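PDB 3T6Q: CD180 antigen from Mus musculus, which probably cooperates with MD-1 and TLR4 in the innate response of B cells to bacterial lipopolysaccharide and leads to NF-kappa-B activation. Local coordinates for residues Gln443-Leu448 with Asn470-Leu475; Pro449-Leu454 with Gly476-Leu481. All blocks are in the same frame, centred on the assembly; numbering follows the deposited sequence.

Contact 1 of 2, residues Gln443-Leu448 with Asn470-Leu475; sequences QLFDGL and NSLQTL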
ATOM      1  N   GLN A 443      61.332  -7.973 -23.572  1.00 23.76           N
ATOM      2  CA  GLN A 443      61.490  -8.571 -22.222  1.00 26.84           C
ATOM      3  C   GLN A 443      60.266  -8.352 -21.309  1.00 23.81           C
ATOM      4  O   GLN A 443      60.169  -8.935 -20.222  1.00 24.22           O
ATOM      5  CB  GLN A 443      62.733  -7.964 -21.528  1.00 29.72           C
ATOM      6  CG  GLN A 443      64.055  -8.126 -22.297  1.00 35.13           C
ATOM      7  CD  GLN A 443      64.396  -6.966 -23.257  1.00 40.54           C
ATOM      8  OE1 GLN A 443      65.519  -6.894 -23.753  1.00 53.98           O
ATOM      9  NE2 GLN A 443      63.439  -6.074 -23.533  1.00 32.17           N
ATOM     10  N   LEU A 444      59.327  -7.537 -21.753  1.00 20.78           N
ATOM     11  CA  LEU A 444      58.226  -7.115 -20.840  1.00 22.05           C
ATOM     12  C   LEU A 444      57.495  -8.283 -20.191  1.00 22.57           C
ATOM     13  O   LEU A 444      57.210  -8.249 -18.973  1.00 21.08           O
ATOM     14  CB  LEU A 444      57.259  -6.143 -21.536  1.00 22.04           C
ATOM     15  CG  LEU A 444      55.995  -5.719 -20.757  1.00 22.17           C
ATOM     16  CD1 LEU A 444      56.470  -4.900 -19.576  1.00 18.48           C
ATOM     17  CD2 LEU A 444      55.084  -4.904 -21.670  1.00 21.37           C
ATOM     18  N   PHE A 445      57.243  -9.332 -20.987  1.00 20.07           N
ATOM     19  CA  PHE A 445      56.467 -10.486 -20.538  1.00 22.24           C
ATOM     20  C   PHE A 445      57.248 -11.752 -20.282  1.00 20.79           C
ATOM     21  O   PHE A 445      56.652 -12.837 -20.208  1.00 21.81           O
ATOM     22  CB  PHE A 445      55.274 -10.775 -21.468  1.00 19.68           C
ATOM     23  CG  PHE A 445      54.251  -9.639 -21.479  1.00 20.66           C
ATOM     24  CD1 PHE A 445      53.684  -9.188 -20.276  1.00 25.02           C
ATOM     25  CD2 PHE A 445      53.905  -9.013 -22.655  1.00 21.58           C
ATOM     26  CE1 PHE A 445      52.767  -8.137 -20.289  1.00 23.95           C
ATOM     27  CE2 PHE A 445      52.965  -7.991 -22.681  1.00 27.40           C
ATOM     28  CZ  PHE A 445      52.415  -7.527 -21.499  1.00 26.20           C
ATOM     29  N   ASP A 446      58.548 -11.620 -20.114  1.00 22.84           N
ATOM     30  CA  ASP A 446      59.360 -12.773 -19.727  1.00 27.50           C
ATOM     31  C   ASP A 446      58.893 -13.349 -18.399  1.00 25.97           C
ATOM     32  O   ASP A 446      58.558 -12.605 -17.464  1.00 27.20           O
ATOM     33  CB  ASP A 446      60.836 -12.389 -19.574  1.00 29.53           C
ATOM     34  CG  ASP A 446      61.553 -12.162 -20.910  1.00 32.92           C
ATOM     35  OD1 ASP A 446      61.085 -12.627 -21.957  1.00 36.67           O
ATOM     36  OD2 ASP A 446      62.613 -11.506 -20.898  1.00 33.16           O
ATOM     37  N   GLY A 447      58.898 -14.673 -18.303  1.00 25.65           N
ATOM     38  CA  GLY A 447      58.604 -15.334 -17.051  1.00 23.06           C
ATOM     39  C   GLY A 447      57.137 -15.678 -16.877  1.00 24.88           C
ATOM     40  O   GLY A 447      56.712 -16.005 -15.779  1.00 24.85           O
ATOM     41  N   LEU A 448      56.372 -15.663 -17.978  1.00 21.81           N
ATOM     42  CA  LEU A 448      54.955 -16.040 -17.961  1.00 21.21           C
ATOM     43  C   LEU A 448      54.667 -17.269 -18.849  1.00 24.40           C
ATOM     44  O   LEU A 448      53.844 -17.194 -19.758  1.00 21.42           O
ATOM     45  CB  LEU A 448      54.085 -14.851 -18.414  1.00 19.37           C
ATOM     46  CG  LEU A 448      54.289 -13.637 -17.496  1.00 21.77           C
ATOM     47  CD1 LEU A 448      53.557 -12.449 -18.132  1.00 21.18           C
ATOM     48  CD2 LEU A 448      53.777 -13.976 -16.105  1.00 20.65           C
ATOM     49  N   ASN A 470      58.191  -8.192 -30.624  1.00 26.78           N
ATOM     50  CA  ASN A 470      57.290  -7.483 -29.725  1.00 29.49           C
ATOM     51  C   ASN A 470      57.264  -8.231 -28.370  1.00 29.52           C
ATOM     52  O   ASN A 470      57.834  -9.330 -28.254  1.00 27.14           O
ATOM     53  CB  ASN A 470      55.913  -7.373 -30.397  1.00 26.91           C
ATOM     54  CG  ASN A 470      55.300  -8.736 -30.705  1.00 30.29           C
ATOM     55  OD1 ASN A 470      54.984  -9.511 -29.782  1.00 28.51           O
ATOM     56  ND2 ASN A 470      55.129  -9.051 -32.000  1.00 24.59           N
ATOM     57  N   SER A 471      56.640  -7.651 -27.347  1.00 26.85           N
ATOM     58  CA  SER A 471      56.584  -8.342 -26.030  1.00 27.86           C
ATOM     59  C   SER A 471      55.831  -9.681 -26.014  1.00 29.40           C
ATOM     60  O   SER A 471      56.058 -10.495 -25.120  1.00 26.32           O
ATOM     61  CB  SER A 471      55.935  -7.440 -24.993  1.00 25.48           C
ATOM     62  OG  SER A 471      54.565  -7.291 -25.328  1.00 31.95           O
ATOM     63  N   LEU A 472      54.932  -9.900 -26.986  1.00 24.76           N
ATOM     64  CA  LEU A 472      54.014 -11.051 -26.958  1.00 26.35           C
ATOM     65  C   LEU A 472      54.639 -12.366 -27.349  1.00 27.79           C
ATOM     66  O   LEU A 472      54.123 -13.424 -27.000  1.00 28.72           O
ATOM     67  CB  LEU A 472      52.770 -10.806 -27.842  1.00 22.53           C
ATOM     68  CG  LEU A 472      52.006  -9.499 -27.628  1.00 25.60           C
ATOM     69  CD1 LEU A 472      51.007  -9.333 -28.772  1.00 25.81           C
ATOM     70  CD2 LEU A 472      51.274  -9.488 -26.276  1.00 27.40           C
ATOM     71  N   GLN A 473      55.744 -12.322 -28.086  0.50 29.65           N
ATOM     72  CA  GLN A 473      56.300 -13.541 -28.682  0.50 31.03           C
ATOM     73  C   GLN A 473      56.847 -14.555 -27.632  0.50 31.21           C
ATOM     74  O   GLN A 473      57.119 -15.703 -27.975  0.50 29.68           O
ATOM     75  CB  GLN A 473      57.345 -13.197 -29.767  0.50 29.68           C
ATOM     76  CG  GLN A 473      56.840 -12.348 -30.953  0.50 29.57           C
ATOM     77  CD  GLN A 473      56.333 -13.167 -32.148  0.50 27.59           C
ATOM     78  OE1 GLN A 473      55.473 -14.020 -31.996  0.50 24.58           O
ATOM     79  NE2 GLN A 473      56.849 -12.872 -33.354  0.50 24.29           N
ATOM     80  N   THR A 474      56.967 -14.144 -26.363  1.00 30.58           N
ATOM     81  CA  THR A 474      57.321 -15.078 -25.271  1.00 33.22           C
ATOM     82  C   THR A 474      56.139 -15.840 -24.651  1.00 34.35           C
ATOM     83  O   THR A 474      56.351 -16.661 -23.758  1.00 32.06           O
ATOM     84  CB  THR A 474      58.089 -14.375 -24.106  1.00 32.21           C
ATOM     85  OG1 THR A 474      57.268 -13.346 -23.495  1.00 33.99           O
ATOM     86  CG2 THR A 474      59.424 -13.791 -24.583  1.00 31.34           C
ATOM     87  N   LEU A 475      54.910 -15.569 -25.099  1.00 27.15           N
ATOM     88  CA  LEU A 475      53.718 -16.120 -24.427  1.00 26.91           C
ATOM     89  C   LEU A 475      53.197 -17.386 -25.149  1.00 24.37           C
ATOM     90  O   LEU A 475      52.107 -17.410 -25.715  1.00 23.98           O
ATOM     91  CB  LEU A 475      52.620 -15.016 -24.283  1.00 24.89           C
ATOM     92  CG  LEU A 475      53.133 -13.791 -23.492  1.00 27.23           C
ATOM     93  CD1 LEU A 475      52.116 -12.660 -23.565  1.00 25.17           C
ATOM     94  CD2 LEU A 475      53.440 -14.140 -22.032  1.00 23.24           C
TER
HETATM   95  O   HOH W   1      58.064 -10.417 -23.454  1.00 22.73           O
HETATM   96  O   HOH W   2      56.908 -15.446 -20.853  1.00 26.46           O

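Contact 2 of 2, residues Pro449-Leu454 with Gly476-Leu481; sequences PALQHL and GRLEIL. With NAG (2-acetamido-2-deoxy-beta-D-glucopyranose), chain F.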
ATOM      1  N   PRO A 449      55.333 -18.410 -18.570  1.00 25.72           N
ATOM      2  CA  PRO A 449      55.121 -19.595 -19.432  1.00 26.94           C
ATOM      3  C   PRO A 449      53.716 -20.194 -19.409  1.00 24.65           C
ATOM      4  O   PRO A 449      53.330 -20.863 -20.371  1.00 29.22           O
ATOM      5  CB  PRO A 449      56.162 -20.614 -18.879  1.00 26.45           C
ATOM      6  CG  PRO A 449      56.322 -20.219 -17.416  1.00 28.30           C
ATOM      7  CD  PRO A 449      56.279 -18.689 -17.472  1.00 26.05           C
ATOM      8  N   ALA A 450      52.958 -19.984 -18.339  1.00 22.36           N
ATOM      9  CA  ALA A 450      51.583 -20.549 -18.228  1.00 21.43           C
ATOM     10  C   ALA A 450      50.491 -19.594 -18.657  1.00 18.62           C
ATOM     11  O   ALA A 450      49.322 -19.966 -18.655  1.00 18.49           O
ATOM     12  CB  ALA A 450      51.314 -21.018 -16.788  1.00 20.66           C
ATOM     13  N   LEU A 451      50.851 -18.355 -19.011  1.00 19.63           N
ATOM     14  CA  LEU A 451      49.834 -17.335 -19.315  1.00 19.06           C
ATOM     15  C   LEU A 451      48.889 -17.747 -20.448  1.00 22.18           C
ATOM     16  O   LEU A 451      49.349 -18.028 -21.567  1.00 21.58           O
ATOM     17  CB  LEU A 451      50.455 -15.961 -19.637  1.00 19.16           C
ATOM     18  CG  LEU A 451      49.425 -14.821 -19.493  1.00 20.75           C
ATOM     19  CD1 LEU A 451      49.057 -14.632 -18.003  1.00 19.15           C
ATOM     20  CD2 LEU A 451      49.931 -13.505 -20.093  1.00 18.09           C
ATOM     21  N   GLN A 452      47.586 -17.745 -20.151  1.00 17.01           N
ATOM     22  CA  GLN A 452      46.528 -18.124 -21.098  1.00 20.32           C
ATOM     23  C   GLN A 452      45.707 -16.953 -21.626  1.00 19.83           C
ATOM     24  O   GLN A 452      45.135 -17.042 -22.714  1.00 20.01           O
ATOM     25  CB  GLN A 452      45.529 -19.070 -20.431  1.00 23.64           C
ATOM     26  CG  GLN A 452      46.111 -20.430 -20.030  1.00 27.69           C
ATOM     27  CD  GLN A 452      45.063 -21.266 -19.320  1.00 32.02           C
ATOM     28  OE1 GLN A 452      43.873 -20.935 -19.333  1.00 38.59           O
ATOM     29  NE2 GLN A 452      45.494 -22.309 -18.655  1.00 36.35           N
ATOM     30  N   HIS A 453      45.661 -15.863 -20.860  1.00 18.94           N
ATOM     31  CA  HIS A 453      44.662 -14.807 -21.092  1.00 16.31           C
ATOM     32  C   HIS A 453      45.330 -13.480 -20.791  1.00 18.62           C
ATOM     33  O   HIS A 453      45.787 -13.231 -19.659  1.00 17.84           O
ATOM     34  CB  HIS A 453      43.438 -15.075 -20.203  1.00 17.02           C
ATOM     35  CG  HIS A 453      42.276 -14.142 -20.386  1.00 18.91           C
ATOM     36  ND1 HIS A 453      41.043 -14.422 -19.894  1.00 19.84           N
ATOM     37  CD2 HIS A 453      42.192 -12.860 -20.940  1.00 21.06           C
ATOM     38  CE1 HIS A 453      40.209 -13.400 -20.147  1.00 22.26           C
ATOM     39  NE2 HIS A 453      40.907 -12.434 -20.776  1.00 23.34           N
ATOM     40  N   LEU A 454      45.442 -12.620 -21.814  1.00 16.46           N
ATOM     41  CA  LEU A 454      46.121 -11.328 -21.626  1.00 16.58           C
ATOM     42  C   LEU A 454      45.252 -10.234 -22.185  1.00 18.79           C
ATOM     43  O   LEU A 454      44.912 -10.264 -23.396  1.00 17.70           O
ATOM     44  CB  LEU A 454      47.472 -11.307 -22.335  1.00 16.90           C
ATOM     45  CG  LEU A 454      48.310 -10.027 -22.328  1.00 19.47           C
ATOM     46  CD1 LEU A 454      48.693  -9.685 -20.882  1.00 17.45           C
ATOM     47  CD2 LEU A 454      49.538 -10.205 -23.211  1.00 20.11           C
ATOM     48  N   GLY A 476      53.996 -18.449 -25.134  1.00 28.72           N
ATOM     49  CA  GLY A 476      53.666 -19.677 -25.882  1.00 23.81           C
ATOM     50  C   GLY A 476      52.347 -20.345 -25.526  1.00 29.98           C
ATOM     51  O   GLY A 476      51.774 -21.018 -26.384  1.00 30.06           O
ATOM     52  N   ARG A 477      51.840 -20.192 -24.286  1.00 24.12           N
ATOM     53  CA  ARG A 477      50.533 -20.815 -23.957  1.00 22.94           C
ATOM     54  C   ARG A 477      49.317 -19.905 -24.142  1.00 22.80           C
ATOM     55  O   ARG A 477      48.168 -20.252 -23.787  1.00 22.37           O
ATOM     56  CB  ARG A 477      50.555 -21.426 -22.549  1.00 29.76           C
ATOM     57  CG  ARG A 477      51.767 -22.328 -22.319  1.00 44.14           C
ATOM     58  CD  ARG A 477      51.459 -23.613 -21.573  1.00 51.93           C
ATOM     59  NE  ARG A 477      51.592 -24.720 -22.520  1.00 71.37           N
ATOM     60  CZ  ARG A 477      51.174 -25.965 -22.326  1.00 71.23           C
ATOM     61  NH1 ARG A 477      50.563 -26.309 -21.200  1.00 67.37           N
ATOM     62  NH2 ARG A 477      51.363 -26.869 -23.279  1.00 63.23           N
ATOM     63  N   LEU A 478      49.550 -18.716 -24.677  1.00 21.40           N
ATOM     64  CA  LEU A 478      48.466 -17.740 -24.771  1.00 20.59           C
ATOM     65  C   LEU A 478      47.300 -18.214 -25.621  1.00 20.14           C
ATOM     66  O   LEU A 478      47.486 -18.643 -26.766  1.00 22.31           O
ATOM     67  CB  LEU A 478      49.006 -16.407 -25.310  1.00 19.53           C
ATOM     68  CG  LEU A 478      48.059 -15.228 -25.088  1.00 20.42           C
ATOM     69  CD1 LEU A 478      48.110 -14.924 -23.575  1.00 18.95           C
ATOM     70  CD2 LEU A 478      48.663 -14.040 -25.857  1.00 21.44           C
ATOM     71  N   GLU A 479      46.099 -18.113 -25.071  1.00 18.82           N
ATOM     72  CA  GLU A 479      44.880 -18.461 -25.782  1.00 21.00           C
ATOM     73  C   GLU A 479      44.030 -17.273 -26.131  1.00 21.74           C
ATOM     74  O   GLU A 479      43.431 -17.244 -27.212  1.00 20.07           O
ATOM     75  CB  GLU A 479      44.030 -19.459 -24.982  1.00 21.37           C
ATOM     76  CG  GLU A 479      44.642 -20.858 -25.011  1.00 22.37           C
ATOM     77  CD  GLU A 479      43.878 -21.832 -24.140  1.00 29.09           C
ATOM     78  OE1 GLU A 479      42.630 -21.773 -24.078  1.00 24.68           O
ATOM     79  OE2 GLU A 479      44.549 -22.655 -23.502  1.00 36.78           O
ATOM     80  N   ILE A 480      43.960 -16.312 -25.210  1.00 20.20           N
ATOM     81  CA  ILE A 480      43.054 -15.166 -25.362  1.00 18.85           C
ATOM     82  C   ILE A 480      43.920 -13.900 -25.326  1.00 18.57           C
ATOM     83  O   ILE A 480      44.712 -13.703 -24.393  1.00 19.93           O
ATOM     84  CB  ILE A 480      42.012 -15.108 -24.209  1.00 18.72           C
ATOM     85  CG1 ILE A 480      41.143 -16.356 -24.203  1.00 19.81           C
ATOM     86  CG2 ILE A 480      41.165 -13.833 -24.303  1.00 19.60           C
ATOM     87  CD1 ILE A 480      40.360 -16.565 -22.912  1.00 19.75           C
ATOM     88  N   LEU A 481      43.793 -13.089 -26.371  1.00 18.87           N
ATOM     89  CA  LEU A 481      44.546 -11.861 -26.546  1.00 19.02           C
ATOM     90  C   LEU A 481      43.562 -10.763 -26.930  1.00 19.19           C
ATOM     91  O   LEU A 481      42.827 -10.880 -27.944  1.00 16.50           O
ATOM     92  CB  LEU A 481      45.633 -12.030 -27.623  1.00 19.79           C
ATOM     93  CG  LEU A 481      46.497 -10.822 -28.030  1.00 21.51           C
ATOM     94  CD1 LEU A 481      47.222 -10.254 -26.783  1.00 21.92           C
ATOM     95  CD2 LEU A 481      47.497 -11.270 -29.119  1.00 20.65           C
TER
HETATM   96  C1  NAG F   1      40.419  -7.786 -16.198  1.00 17.50           C
HETATM   97  C2  NAG F   1      39.051  -7.384 -15.625  1.00 19.29           C
HETATM   98  C3  NAG F   1      38.489  -8.591 -14.842  1.00 18.97           C
HETATM   99  C4  NAG F   1      38.447  -9.885 -15.693  1.00 20.06           C
HETATM  100  C5  NAG F   1      39.808 -10.125 -16.359  1.00 19.13           C
HETATM  101  C6  NAG F   1      39.782 -11.291 -17.353  1.00 20.24           C
HETATM  102  C7  NAG F   1      38.557  -5.058 -14.939  1.00 20.70           C
HETATM  103  C8  NAG F   1      38.810  -3.931 -13.946  1.00 16.63           C
HETATM  104  N2  NAG F   1      39.205  -6.202 -14.746  1.00 17.93           N
HETATM  105  O3  NAG F   1      37.159  -8.281 -14.401  1.00 17.46           O
HETATM  106  O4  NAG F   1      38.264 -11.026 -14.837  1.00 21.96           O
HETATM  107  O5  NAG F   1      40.265  -8.953 -17.033  1.00 18.49           O
HETATM  108  O6  NAG F   1      38.776 -11.072 -18.322  1.00 21.57           O
HETATM  109  O7  NAG F   1      37.775  -4.899 -15.873  1.00 21.66           O
HETATM  110  O   HOH W   3      52.043 -18.075 -22.226  1.00 24.63           O

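Contact 1 of 2, residues Gln443-Leu448 with Asn470-Leu475
F445 N, S471 O and T474 OG1 close on one water, which bridges two successive leucine-rich repeats on the convex side of the solenoid. The water donates to S471 O at 2.6 Å and accepts from F445 N and T474 OG1. A second water works the other way: it donates to F445 O at 2.7 Å and to T474 O, and accepts from L448 N. The polar links between the loops run through these waters; no direct hydrogen bond is clear. Toward the interior the contact is mainly apolar. F445, at the phenylalanine position of the repeat consensus, presents the edge of its ring to S471. S471 OG lies near the ring plane, 3.2 Å from F445 CE2. The S471 chi1 of 68° sets OG between the backbone N and the carbonyl carbon, and OG is bonded to I439 O. L444 CG covers one face of the ring, over its centre. L475 CD2 touches both F445 CB and L448 CB. N470 OD1 accepts from L472 N at 2.8 Å, an Asx turn. At the outer margin the D446 and T474 side chains cross at about a right angle, with D446 OD1 3.3 Å from T474 CG2.

Contact 2 of 2, residues Pro449-Leu454 with Gly476-Leu481
H453 and I480 stand side by side on adjacent parallel strands of the leucine-rich repeat solenoid, on its concave face. Their side chains cross obliquely. I480 CG2 lies over one face of the H453 imidazole, offset toward the rim, in a CH-pi contact 3.9 Å from the ring centroid. I480 CD1 lies on the same side of the ring, 3.8 Å from H453 ND1. H453 CG, anti to the backbone N (chi1 -176°), lies 4.0 Å from I480 CB. CG2 of I480, anti to its own N, is the branch over the ring. On the far side of the strands the leucines of the consensus fill the interior. L451 and L478 lie alongside each other and point the same way, with CD2 of L451 4.2 Å from CD1 of L478. L478 CD1 also packs on L454 CB, and L454 CD2 meets L481 CD1. The backbone fixes this pairing. Q452 O is gripped by two donors, I480 N nearly along the C=O axis and E479 N tilted from the carbonyl plane at 2.8 Å. L454 N then bonds to I480 O. Before the strands, a water donates to L451 O and accepts from R477 N. The H453 ring also borders a glycan carried by the protein itself: its CE1 lies 3.3 Å from O6 of the N-acetylglucosamine.

In the fold
The contacts join successive pairs of repeats: contact 1 links LRR 15 to LRR 16, contact 2 LRR 16 to LRR 17. Contact 1 lies on the convex side and contact 2 at the concave strands, with centres about 10 Å apart. Each loop of contact 1 runs straight into its strand segment in contact 2. L454 is the main meeting point: its CD2 lies 3.6 Å from L475 CD1 and equally close to L472 CD2. L472 CD1 also packs on L481 CD2 at 4.0 Å, and L475 CD2 reaches L451 CD2. One continuous leucine core results. The H453 side chain is about 4 Å from a bound N-acetylglucosamine, that of F445 about 13 Å from one.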